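Probable uracil-DNA glycosylase (Acanthamoeba polyphaga mimivirus, PDB 5X55) is a probable member of the uracil-DNA glycosylase superfamily, an alpha/beta protein built round a four-stranded parallel sheet with helices packed against it. Local coordinates at residues A[100-105]-A[242-247]; A[107-112]-A[168-173]; A[163-168]-A[202-207]; A[173-178]-A[250-255]. One frame throughout, in Å; residues are numbered along the deposited sequence.

Contact 1 of 4, residues A[100-105]-A[242-247]; sequences EYILID and CLASWI
Three side chains close in on the carbonyl oxygen of Ile-102, which lies at the end of helix 98-102. Cys-242 SG approaches Ile-102 O to 3.5 Å, the CB of Ala-244 lies beside the same oxygen, and the methyl of Met-205 covers it from elsewhere in the chain. The thiol sulphur is put there by a first torsion that sets SG anti to its own backbone N (chi1 -174°), and the same sulphur also receives the CD1 methyl of Leu-103 at 3.8 Å. Leu-103 CD1 bridges onward to Ala-244 CB at 4.1 Å, on the more exposed flank of the contact.

The buried flank is carried by Ile-102. Its CG1, anti to the backbone N (chi1 -166°), lies over the first turn of helix 244-248, 3.7 Å from Ala-244 CA. The other branch, CG2, rests on Ala-244 CB at 3.9 Å, and the small alanine thus sits against both arms of the isoleucine. Beyond it, Ile-102 CD1 meets Ile-247 CD1 at 3.8 Å, the two side chains crossing at a slant. The first helical turn that presents both Ala-244 and Ile-247 is closed by the bond from Ile-247 N to the carbonyl of Leu-243, the N-cap residue.

The contact therefore sets the C-terminal end of helix 98-102 against the N-terminal end of helix 244-248. Ile-102 and Ile-247 both continue onto Val-177 of helix 173-177, while Ile-247 also reaches Met-253 on strand 251-255.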
# COMPACT_ATOMS: atom_id res chain seq x y z
N GLU A 100 -9.34 -10.85 -11.07
CA GLU A 100 -10.53 -10.03 -11.12
C GLU A 100 -10.47 -8.90 -10.10
O GLU A 100 -11.03 -7.82 -10.35
CB GLU A 100 -11.78 -10.88 -10.93
CG GLU A 100 -12.16 -11.62 -12.20
CD GLU A 100 -13.37 -12.52 -12.03
OE1 GLU A 100 -13.27 -13.52 -11.28
OE2 GLU A 100 -14.42 -12.23 -12.64
N TYR A 101 -9.76 -9.10 -8.99
CA TYR A 101 -9.55 -8.08 -7.97
C TYR A 101 -8.36 -7.19 -8.26
O TYR A 101 -8.39 -5.99 -7.96
CB TYR A 101 -9.35 -8.71 -6.59
CG TYR A 101 -10.51 -9.52 -6.06
CD1 TYR A 101 -11.58 -8.90 -5.44
CD2 TYR A 101 -10.52 -10.90 -6.16
CE1 TYR A 101 -12.64 -9.63 -4.95
CE2 TYR A 101 -11.57 -11.65 -5.67
CZ TYR A 101 -12.63 -11.01 -5.06
OH TYR A 101 -13.69 -11.75 -4.57
N ILE A 102 -7.27 -7.75 -8.79
CA ILE A 102 -6.05 -6.95 -8.83
C ILE A 102 -5.87 -6.32 -10.21
O ILE A 102 -5.30 -5.23 -10.33
CB ILE A 102 -4.82 -7.77 -8.39
CG1 ILE A 102 -3.64 -6.84 -8.09
CG2 ILE A 102 -4.41 -8.81 -9.41
CD1 ILE A 102 -3.83 -5.99 -6.85
N LEU A 103 -6.35 -6.99 -11.26
CA LEU A 103 -6.22 -6.45 -12.62
C LEU A 103 -7.56 -5.83 -13.03
O LEU A 103 -8.37 -6.44 -13.73
CB LEU A 103 -5.77 -7.53 -13.59
CG LEU A 103 -5.50 -6.94 -14.97
CD1 LEU A 103 -4.26 -6.09 -14.90
CD2 LEU A 103 -5.38 -8.02 -16.04
N ILE A 104 -7.76 -4.58 -12.63
CA ILE A 104 -9.06 -3.92 -12.68
C ILE A 104 -9.16 -3.04 -13.92
O ILE A 104 -8.23 -2.29 -14.24
CB ILE A 104 -9.28 -3.10 -11.40
CG1 ILE A 104 -9.39 -4.03 -10.20
CG2 ILE A 104 -10.52 -2.22 -11.50
CD1 ILE A 104 -9.36 -3.26 -8.91
N ASP A 105 -10.31 -3.09 -14.59
CA ASP A 105 -10.60 -2.23 -15.73
C ASP A 105 -11.67 -1.22 -15.33
O ASP A 105 -12.78 -1.61 -14.95
CB ASP A 105 -11.05 -3.07 -16.92
CG ASP A 105 -11.43 -2.23 -18.13
OD1 ASP A 105 -11.09 -1.03 -18.21
OD2 ASP A 105 -12.08 -2.80 -19.03
N CYS A 242 -1.52 0.15 -13.57
CA CYS A 242 -1.96 -1.00 -12.79
C CYS A 242 -0.77 -1.89 -12.44
O CYS A 242 -0.13 -2.45 -13.33
CB CYS A 242 -3.02 -1.79 -13.55
SG CYS A 242 -3.70 -3.10 -12.57
N LEU A 243 -0.50 -2.03 -11.14
CA LEU A 243 0.69 -2.70 -10.64
C LEU A 243 0.44 -4.16 -10.26
O LEU A 243 1.22 -4.75 -9.49
CB LEU A 243 1.24 -1.91 -9.45
CG LEU A 243 1.54 -0.47 -9.86
CD1 LEU A 243 2.11 0.35 -8.69
CD2 LEU A 243 2.51 -0.44 -11.07
N ALA A 244 -0.63 -4.76 -10.79
CA ALA A 244 -0.93 -6.17 -10.57
C ALA A 244 0.31 -7.06 -10.72
O ALA A 244 0.52 -8.00 -9.94
CB ALA A 244 -2.03 -6.60 -11.54
N SER A 245 1.17 -6.74 -11.68
CA SER A 245 2.32 -7.59 -11.96
C SER A 245 3.29 -7.63 -10.79
O SER A 245 3.80 -8.69 -10.42
CB SER A 245 3.02 -7.08 -13.22
OG SER A 245 4.22 -7.79 -13.43
N TRP A 246 3.60 -6.46 -10.21
CA TRP A 246 4.53 -6.40 -9.10
C TRP A 246 3.96 -7.08 -7.87
O TRP A 246 4.68 -7.76 -7.13
CB TRP A 246 4.88 -4.95 -8.76
CG TRP A 246 5.49 -4.18 -9.87
CD1 TRP A 246 5.89 -4.66 -11.09
CD2 TRP A 246 5.77 -2.78 -9.88
NE1 TRP A 246 6.40 -3.65 -11.85
CE2 TRP A 246 6.33 -2.47 -11.13
CE3 TRP A 246 5.59 -1.75 -8.94
CZ2 TRP A 246 6.70 -1.18 -11.48
CZ3 TRP A 246 5.97 -0.47 -9.28
CH2 TRP A 246 6.52 -0.19 -10.54
N ILE A 247 2.67 -6.86 -7.62
CA ILE A 247 2.07 -7.37 -6.39
C ILE A 247 1.98 -8.88 -6.44
O ILE A 247 2.26 -9.56 -5.45
CB ILE A 247 0.70 -6.71 -6.17
CG1 ILE A 247 0.88 -5.20 -5.99
CG2 ILE A 247 -0.07 -7.35 -4.99
CD1 ILE A 247 -0.39 -4.44 -6.22

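Contact 2 of 4, residues A[107-112]-A[168-173]; sequences NNYHFK and PELLFN
Pro-168 meets Lys-112 through its ring: CD lies 3.5 Å from the Lys-112 carbonyl oxygen. Next along, Glu-169 reaches out with its chain extended beyond CG. Lys-112 N donates to Glu-169 OE2 at 3.3 Å, a long but nearly straight bond (169°) that comes in close to the line of the C-O bond. OE1 forms a salt bridge with Arg-96, so each carboxylate oxygen has its own partner. A water accepts from Glu-169 N and donates to Glu-169 OE2; its separation from Lys-112 O is too short to be taken at face value. Segment 107-112 lies between helices 98-102 and 114-117, while 168-173 leads from strand 164-165 into helix 173-177, which starts at Asn-173 with Phe-172 as N-cap.

Leu-170 is forked between two rings. Its CD2 lies over a face of Phe-111 in a CH-pi contact, 4.0 Å from the centroid and 22° off the normal, and its CD1 meets Tyr-109 OH tip to tip at 3.5 Å. The phenol ring of Tyr-109 has Phe-111 CD2 over its centre. Leu-170 also opens a type I turn, its carbonyl bonded to Asn-173 N, and Asn-173 ND2 donates to Tyr-101 O and Met-205 O.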
# COMPACT_ATOMS: atom_id res chain seq x y z
N ASN A 107 -13.41 0.65 -17.19
CA ASN A 107 -14.56 0.51 -18.07
C ASN A 107 -15.43 -0.71 -17.75
O ASN A 107 -16.52 -0.83 -18.32
CB ASN A 107 -14.11 0.42 -19.53
CG ASN A 107 -13.38 1.66 -20.00
OD1 ASN A 107 -13.67 2.78 -19.57
ND2 ASN A 107 -12.42 1.47 -20.88
N ASN A 108 -14.98 -1.61 -16.88
CA ASN A 108 -15.73 -2.82 -16.56
C ASN A 108 -15.65 -3.08 -15.05
O ASN A 108 -15.15 -4.10 -14.56
CB ASN A 108 -15.22 -4.00 -17.38
CG ASN A 108 -15.70 -3.94 -18.81
OD1 ASN A 108 -16.76 -4.46 -19.14
ND2 ASN A 108 -14.93 -3.28 -19.68
N TYR A 109 -16.20 -2.13 -14.30
CA TYR A 109 -15.98 -1.98 -12.87
C TYR A 109 -17.30 -2.30 -12.16
O TYR A 109 -18.21 -1.48 -12.16
CB TYR A 109 -15.51 -0.56 -12.58
CG TYR A 109 -14.95 -0.29 -11.21
CD1 TYR A 109 -15.78 0.12 -10.16
CD2 TYR A 109 -13.59 -0.40 -10.97
CE1 TYR A 109 -15.26 0.39 -8.92
CE2 TYR A 109 -13.06 -0.14 -9.72
CZ TYR A 109 -13.90 0.25 -8.70
OH TYR A 109 -13.36 0.52 -7.46
N HIS A 110 -17.39 -3.47 -11.54
CA HIS A 110 -18.65 -3.91 -10.96
C HIS A 110 -18.58 -4.13 -9.46
O HIS A 110 -19.47 -4.77 -8.89
CB HIS A 110 -19.14 -5.16 -11.68
CG HIS A 110 -19.30 -4.95 -13.15
ND1 HIS A 110 -20.20 -4.04 -13.66
CD2 HIS A 110 -18.63 -5.46 -14.20
CE1 HIS A 110 -20.10 -4.03 -14.98
NE2 HIS A 110 -19.16 -4.88 -15.33
N PHE A 111 -17.58 -3.56 -8.79
CA PHE A 111 -17.49 -3.70 -7.35
C PHE A 111 -18.58 -2.88 -6.68
O PHE A 111 -18.91 -1.78 -7.12
CB PHE A 111 -16.10 -3.29 -6.88
CG PHE A 111 -15.01 -4.03 -7.58
CD1 PHE A 111 -14.60 -5.27 -7.13
CD2 PHE A 111 -14.45 -3.52 -8.75
CE1 PHE A 111 -13.63 -5.97 -7.80
CE2 PHE A 111 -13.47 -4.23 -9.41
CZ PHE A 111 -13.06 -5.45 -8.94
N LYS A 112 -19.15 -3.43 -5.61
CA LYS A 112 -20.16 -2.72 -4.85
C LYS A 112 -19.51 -1.67 -3.95
O LYS A 112 -18.40 -1.86 -3.44
CB LYS A 112 -20.96 -3.70 -4.01
CG LYS A 112 -21.79 -4.68 -4.81
CD LYS A 112 -21.81 -6.06 -4.13
CE LYS A 112 -22.36 -6.00 -2.71
NZ LYS A 112 -22.14 -7.28 -1.94
N PRO A 168 -15.26 -1.96 -0.57
CA PRO A 168 -14.85 -2.96 0.43
C PRO A 168 -14.32 -4.25 -0.17
O PRO A 168 -13.47 -4.89 0.46
CB PRO A 168 -16.14 -3.19 1.26
CG PRO A 168 -17.22 -2.55 0.52
CD PRO A 168 -16.67 -1.56 -0.42
N GLU A 169 -14.75 -4.65 -1.36
CA GLU A 169 -14.14 -5.83 -1.95
C GLU A 169 -12.72 -5.56 -2.41
O GLU A 169 -12.00 -6.52 -2.73
CB GLU A 169 -14.98 -6.32 -3.14
CG GLU A 169 -16.43 -6.68 -2.78
CD GLU A 169 -17.24 -7.13 -4.00
OE1 GLU A 169 -17.19 -8.35 -4.33
OE2 GLU A 169 -17.90 -6.28 -4.64
N LEU A 170 -12.28 -4.30 -2.44
CA LEU A 170 -10.89 -3.96 -2.73
C LEU A 170 -10.11 -3.52 -1.51
O LEU A 170 -8.89 -3.30 -1.61
CB LEU A 170 -10.83 -2.87 -3.79
CG LEU A 170 -11.57 -3.19 -5.07
CD1 LEU A 170 -11.48 -2.01 -6.02
CD2 LEU A 170 -10.95 -4.44 -5.68
N LEU A 171 -10.76 -3.39 -0.35
CA LEU A 171 -10.13 -2.81 0.83
C LEU A 171 -8.81 -3.50 1.19
O LEU A 171 -7.82 -2.84 1.52
CB LEU A 171 -11.10 -2.91 2.01
CG LEU A 171 -10.52 -2.39 3.33
CD1 LEU A 171 -10.22 -0.91 3.19
CD2 LEU A 171 -11.47 -2.66 4.48
N PHE A 172 -8.80 -4.83 1.16
CA PHE A 172 -7.64 -5.60 1.57
C PHE A 172 -6.98 -6.27 0.37
O PHE A 172 -6.43 -7.37 0.49
CB PHE A 172 -8.03 -6.63 2.63
CG PHE A 172 -8.43 -6.04 3.96
CD1 PHE A 172 -7.67 -5.05 4.57
CD2 PHE A 172 -9.57 -6.51 4.63
CE1 PHE A 172 -8.04 -4.51 5.82
CE2 PHE A 172 -9.95 -5.98 5.87
CZ PHE A 172 -9.17 -4.98 6.47
N ASN A 173 -7.03 -5.60 -0.78
CA ASN A 173 -6.64 -6.18 -2.07
C ASN A 173 -5.25 -6.81 -2.03
O ASN A 173 -5.05 -7.95 -2.47
CB ASN A 173 -6.69 -5.08 -3.14
CG ASN A 173 -7.13 -5.60 -4.48
OD1 ASN A 173 -7.53 -6.75 -4.63
ND2 ASN A 173 -7.08 -4.73 -5.47
O HOH W 1 -16.82 -3.74 -3.28

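Contact 3 of 4, residues A[163-168]-A[202-207]; sequences RIVPYP and PYAMGC
Pro-166 and Ala-204 form the close-packed half of this contact, with their CA atoms 5.0 Å apart. A cis peptide bond precedes Pro-166 and its ring is turned onto the 202-207 backbone: CB lies 3.7 Å from Ala-204 O and CG 3.8 Å from Gly-206 N. Ala-204 answers with its methyl, CB packing against Pro-166 CB at 4.0 Å, and the same methyl touches Val-165. At Gly-206 the chain takes a positive phi (81°), a conformation at which a side chain would press on the preceding carbonyl, and the proline ring lies directly against its backbone.

A second apolar cluster gathers round Pro-202. The Val-165 and Pro-202 side chains cross at a slant, Val-165 CG1, anti to its carbonyl carbon, lying 3.9 Å from Pro-202 CG. That same CG stands over one face of the Tyr-167 ring, 4.0 Å from CZ, with the two side chains at about a right angle.

The polar link between the segments is indirect: a water accepts from Tyr-167 N at 2.8 Å and donates to Ala-204 O at 3.0 Å, satisfying two main-chain groups that do not meet. Tyr-167 marks the more open side, being partly exposed, unlike the buried prolines and Val-165.

Here the chain leaves strand 164-165, which pairs antiparallel with strand 260-261, through the cis peptide bond before Pro-166. It packs on the long connection that follows strand 185-189 of the parallel sheet, within the alpha/beta fold of the uracil-DNA glycosylase superfamily.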
# COMPACT_ATOMS: atom_id res chain seq x y z
N ARG A 163 -18.81 8.56 1.06
CA ARG A 163 -18.38 7.65 -0.01
C ARG A 163 -16.94 7.20 0.26
O ARG A 163 -15.97 7.70 -0.31
CB ARG A 163 -18.49 8.33 -1.37
CG ARG A 163 -19.67 9.25 -1.48
CD ARG A 163 -20.01 9.59 -2.86
NE ARG A 163 -20.95 8.63 -3.41
CZ ARG A 163 -20.93 8.10 -4.62
NH1 ARG A 163 -20.01 8.45 -5.45
NH2 ARG A 163 -21.85 7.22 -4.93
N ILE A 164 -16.83 6.21 1.14
CA ILE A 164 -15.53 5.64 1.47
C ILE A 164 -14.93 4.96 0.24
O ILE A 164 -15.63 4.28 -0.51
CB ILE A 164 -15.69 4.66 2.63
CG1 ILE A 164 -16.27 5.40 3.84
CG2 ILE A 164 -14.38 3.94 2.90
CD1 ILE A 164 -16.47 4.51 5.07
N VAL A 165 -13.64 5.19 0.02
CA VAL A 165 -12.86 4.53 -1.03
C VAL A 165 -11.61 3.97 -0.36
O VAL A 165 -11.17 4.51 0.67
CB VAL A 165 -12.50 5.49 -2.18
CG1 VAL A 165 -13.76 6.01 -2.87
CG2 VAL A 165 -11.62 6.67 -1.66
N PRO A 166 -11.04 2.85 -0.84
CA PRO A 166 -11.58 2.02 -1.92
C PRO A 166 -12.82 1.25 -1.48
O PRO A 166 -13.10 1.21 -0.28
CB PRO A 166 -10.43 1.06 -2.22
CG PRO A 166 -9.76 0.89 -0.88
CD PRO A 166 -9.81 2.28 -0.27
N TYR A 167 -13.55 0.65 -2.44
CA TYR A 167 -14.73 -0.15 -2.13
C TYR A 167 -14.32 -1.39 -1.33
O TYR A 167 -13.16 -1.82 -1.38
CB TYR A 167 -15.46 -0.53 -3.41
CG TYR A 167 -16.18 0.63 -4.07
CD1 TYR A 167 -16.27 1.86 -3.43
CD2 TYR A 167 -16.77 0.50 -5.32
CE1 TYR A 167 -16.93 2.91 -4.02
CE2 TYR A 167 -17.43 1.55 -5.92
CZ TYR A 167 -17.50 2.76 -5.26
OH TYR A 167 -18.14 3.82 -5.84
N PRO A 168 -15.26 -1.96 -0.57
CA PRO A 168 -14.85 -2.96 0.43
C PRO A 168 -14.32 -4.25 -0.17
O PRO A 168 -13.47 -4.89 0.46
CB PRO A 168 -16.14 -3.19 1.26
CG PRO A 168 -17.22 -2.55 0.52
CD PRO A 168 -16.67 -1.56 -0.42
N PRO A 202 -13.56 5.01 -8.62
CA PRO A 202 -12.47 5.55 -7.82
C PRO A 202 -11.12 5.12 -8.37
O PRO A 202 -10.96 4.04 -8.96
CB PRO A 202 -12.73 4.95 -6.43
CG PRO A 202 -14.16 4.58 -6.43
CD PRO A 202 -14.43 4.12 -7.84
N TYR A 203 -10.13 6.00 -8.19
CA TYR A 203 -8.74 5.61 -8.44
C TYR A 203 -8.22 4.65 -7.38
O TYR A 203 -7.39 3.79 -7.69
CB TYR A 203 -7.83 6.85 -8.48
CG TYR A 203 -8.08 7.78 -9.63
CD1 TYR A 203 -8.80 7.38 -10.75
CD2 TYR A 203 -7.58 9.07 -9.60
CE1 TYR A 203 -9.02 8.26 -11.80
CE2 TYR A 203 -7.79 9.95 -10.65
CZ TYR A 203 -8.51 9.54 -11.74
OH TYR A 203 -8.70 10.42 -12.78
N ALA A 204 -8.68 4.77 -6.14
CA ALA A 204 -8.23 3.87 -5.08
C ALA A 204 -8.67 2.43 -5.36
O ALA A 204 -9.85 2.18 -5.67
CB ALA A 204 -8.76 4.34 -3.73
N MET A 205 -7.72 1.49 -5.27
CA MET A 205 -8.01 0.08 -5.52
C MET A 205 -7.41 -0.83 -4.45
O MET A 205 -7.27 -2.02 -4.67
CB MET A 205 -7.53 -0.33 -6.91
CG MET A 205 -6.02 -0.16 -7.15
SD MET A 205 -5.62 -0.90 -8.75
CE MET A 205 -5.55 -2.63 -8.29
N GLY A 206 -7.09 -0.30 -3.27
CA GLY A 206 -6.62 -1.14 -2.19
C GLY A 206 -5.17 -1.50 -2.26
O GLY A 206 -4.73 -2.41 -1.55
N CYS A 207 -4.41 -0.84 -3.13
CA CYS A 207 -2.97 -0.98 -3.27
C CYS A 207 -2.37 0.40 -3.26
O CYS A 207 -2.95 1.32 -3.85
CB CYS A 207 -2.59 -1.66 -4.57
SG CYS A 207 -3.45 -3.15 -4.83
O HOH W 2 -12.62 1.33 -5.03

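Contact 4 of 4, residues A[173-178]-A[250-255]; sequences NTMNVL and GTFMIN
The Phe-252 ring is surrounded from several directions by helix 173-177 and its own strand. Thr-174 CG2 comes in at a slant, 3.5 Å from Phe-252 CD1, whereas Met-175 CG lies in the ring plane at the edge, 3.7 Å from both CE1 and CZ. One ring face is covered by Ile-254 CG2, a neighbour two residues further along the strand. Phe-252 CG stands anti to the backbone N (chi1 -171°), which directs the ring base toward the helix.

Thr-174 is the polar member of the group. Its hydroxyl OG1 donates to Met-253 O across 2.8 Å, rising out of the carbonyl plane by 47°. Gly-206 O is a second, longer and probable acceptor for the same hydroxyl, so its proton is either shared between them or favours the shorter bond to Met-253. The CB of Thr-174 meanwhile packs on Ile-254 CG2 at 3.8 Å.

Helix 173-177 runs roughly antiparallel to strand 251-255, with an angle of 157° and a closest axis approach of 8.2 Å. The strand is an edge strand of the parallel four-stranded sheet within this chain, hydrogen-bonded to strand 185-189, and the helix lies against it. Phe-252 is the centre of an inverse gamma turn within the strand.

At the other end Leu-178, the first residue past the helix, turns its CD1 onto Gly-250 CA at 3.5 Å while the same methyl lies at the edge of the Phe-252 ring. Gly-250, at positive phi, is the C-prime residue of the Schellman motif that ends helix 244-248; its N bonds to Ile-247 O and Thr-251 N to Trp-246 O.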
# COMPACT_ATOMS: atom_id res chain seq x y z
N ASN A 173 -7.03 -5.60 -0.78
CA ASN A 173 -6.64 -6.18 -2.07
C ASN A 173 -5.25 -6.81 -2.03
O ASN A 173 -5.05 -7.95 -2.47
CB ASN A 173 -6.69 -5.08 -3.14
CG ASN A 173 -7.13 -5.60 -4.48
OD1 ASN A 173 -7.53 -6.75 -4.63
ND2 ASN A 173 -7.08 -4.73 -5.47
N THR A 174 -4.26 -6.06 -1.55
CA THR A 174 -2.89 -6.57 -1.55
C THR A 174 -2.76 -7.81 -0.67
O THR A 174 -2.04 -8.75 -1.03
CB THR A 174 -1.91 -5.50 -1.10
OG1 THR A 174 -2.11 -4.33 -1.90
CG2 THR A 174 -0.48 -5.97 -1.31
N MET A 175 -3.47 -7.85 0.46
CA MET A 175 -3.45 -9.03 1.32
C MET A 175 -4.19 -10.20 0.68
O MET A 175 -3.82 -11.36 0.89
CB MET A 175 -4.06 -8.72 2.69
CG MET A 175 -3.23 -7.69 3.49
SD MET A 175 -4.11 -6.79 4.78
CE MET A 175 -4.39 -8.11 5.96
N ASN A 176 -5.24 -9.92 -0.09
CA ASN A 176 -5.94 -11.00 -0.76
C ASN A 176 -5.12 -11.59 -1.89
O ASN A 176 -5.25 -12.78 -2.20
CB ASN A 176 -7.31 -10.51 -1.24
CG ASN A 176 -8.28 -10.32 -0.07
OD1 ASN A 176 -8.27 -11.11 0.87
ND2 ASN A 176 -9.09 -9.26 -0.12
N VAL A 177 -4.24 -10.79 -2.51
CA VAL A 177 -3.32 -11.36 -3.48
C VAL A 177 -2.19 -12.11 -2.77
O VAL A 177 -1.82 -13.21 -3.18
CB VAL A 177 -2.75 -10.29 -4.43
CG1 VAL A 177 -1.70 -10.92 -5.33
CG2 VAL A 177 -3.84 -9.67 -5.26
N LEU A 178 -1.61 -11.55 -1.71
CA LEU A 178 -0.35 -12.05 -1.15
C LEU A 178 -0.50 -12.58 0.25
O LEU A 178 -0.66 -11.78 1.20
CB LEU A 178 0.70 -10.95 -1.13
CG LEU A 178 1.57 -10.74 -2.35
CD1 LEU A 178 2.59 -9.64 -2.02
CD2 LEU A 178 2.21 -12.06 -2.71
N GLY A 250 5.06 -10.62 -5.17
CA GLY A 250 5.49 -10.44 -3.80
C GLY A 250 5.79 -9.01 -3.37
O GLY A 250 6.39 -8.82 -2.31
N THR A 251 5.38 -8.00 -4.15
CA THR A 251 5.51 -6.62 -3.73
C THR A 251 4.26 -6.23 -2.94
O THR A 251 3.17 -6.06 -3.52
CB THR A 251 5.74 -5.69 -4.92
OG1 THR A 251 6.65 -6.31 -5.84
CG2 THR A 251 6.35 -4.37 -4.44
N PHE A 252 4.40 -6.07 -1.62
CA PHE A 252 3.28 -5.83 -0.71
C PHE A 252 3.06 -4.32 -0.61
O PHE A 252 3.63 -3.64 0.24
CB PHE A 252 3.56 -6.45 0.65
CG PHE A 252 2.39 -6.45 1.61
CD1 PHE A 252 1.30 -7.28 1.40
CD2 PHE A 252 2.43 -5.67 2.76
CE1 PHE A 252 0.24 -7.31 2.30
CE2 PHE A 252 1.37 -5.70 3.67
CZ PHE A 252 0.27 -6.53 3.43
N MET A 253 2.23 -3.79 -1.49
CA MET A 253 2.05 -2.35 -1.64
C MET A 253 0.73 -1.98 -1.00
O MET A 253 -0.33 -2.13 -1.61
CB MET A 253 2.07 -1.95 -3.12
CG MET A 253 3.28 -2.48 -3.90
SD MET A 253 3.29 -1.86 -5.61
CE MET A 253 3.65 -0.12 -5.28
N ILE A 254 0.80 -1.47 0.23
CA ILE A 254 -0.38 -1.05 0.98
C ILE A 254 -0.25 0.42 1.35
O ILE A 254 0.85 1.00 1.37
CB ILE A 254 -0.58 -1.90 2.25
CG1 ILE A 254 0.65 -1.78 3.15
CG2 ILE A 254 -0.85 -3.34 1.90
CD1 ILE A 254 0.42 -2.24 4.56
N ASN A 255 -1.39 1.03 1.67
CA ASN A 255 -1.46 2.36 2.25
C ASN A 255 -1.62 2.24 3.77
O ASN A 255 -2.45 1.46 4.24
CB ASN A 255 -2.62 3.14 1.65
CG ASN A 255 -2.42 3.47 0.17
OD1 ASN A 255 -1.37 3.97 -0.21
ND2 ASN A 255 -3.42 3.20 -0.66

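From the N terminus, contact 1 opens first at 100-105 and closes the widest loop at 242-247, joining helix 98-102 to helix 244-248. Contacts 2 and 3 nest inside that loop. Contact 2 starts at 107-112 and closes at 168-173; before it does, contact 3 opens at 163-168, so the two cross and share Pro-168. Contact 3 closes at 202-207. Contact 4 follows contact 2 in series, opening on the Asn-173 that ends it; it crosses both contact 3 and contact 1 and ends at 250-255. Together they gather helix 98-102, the 202-207 connection and helix 244-248 round helix 173-177, which itself packs on the parallel sheet.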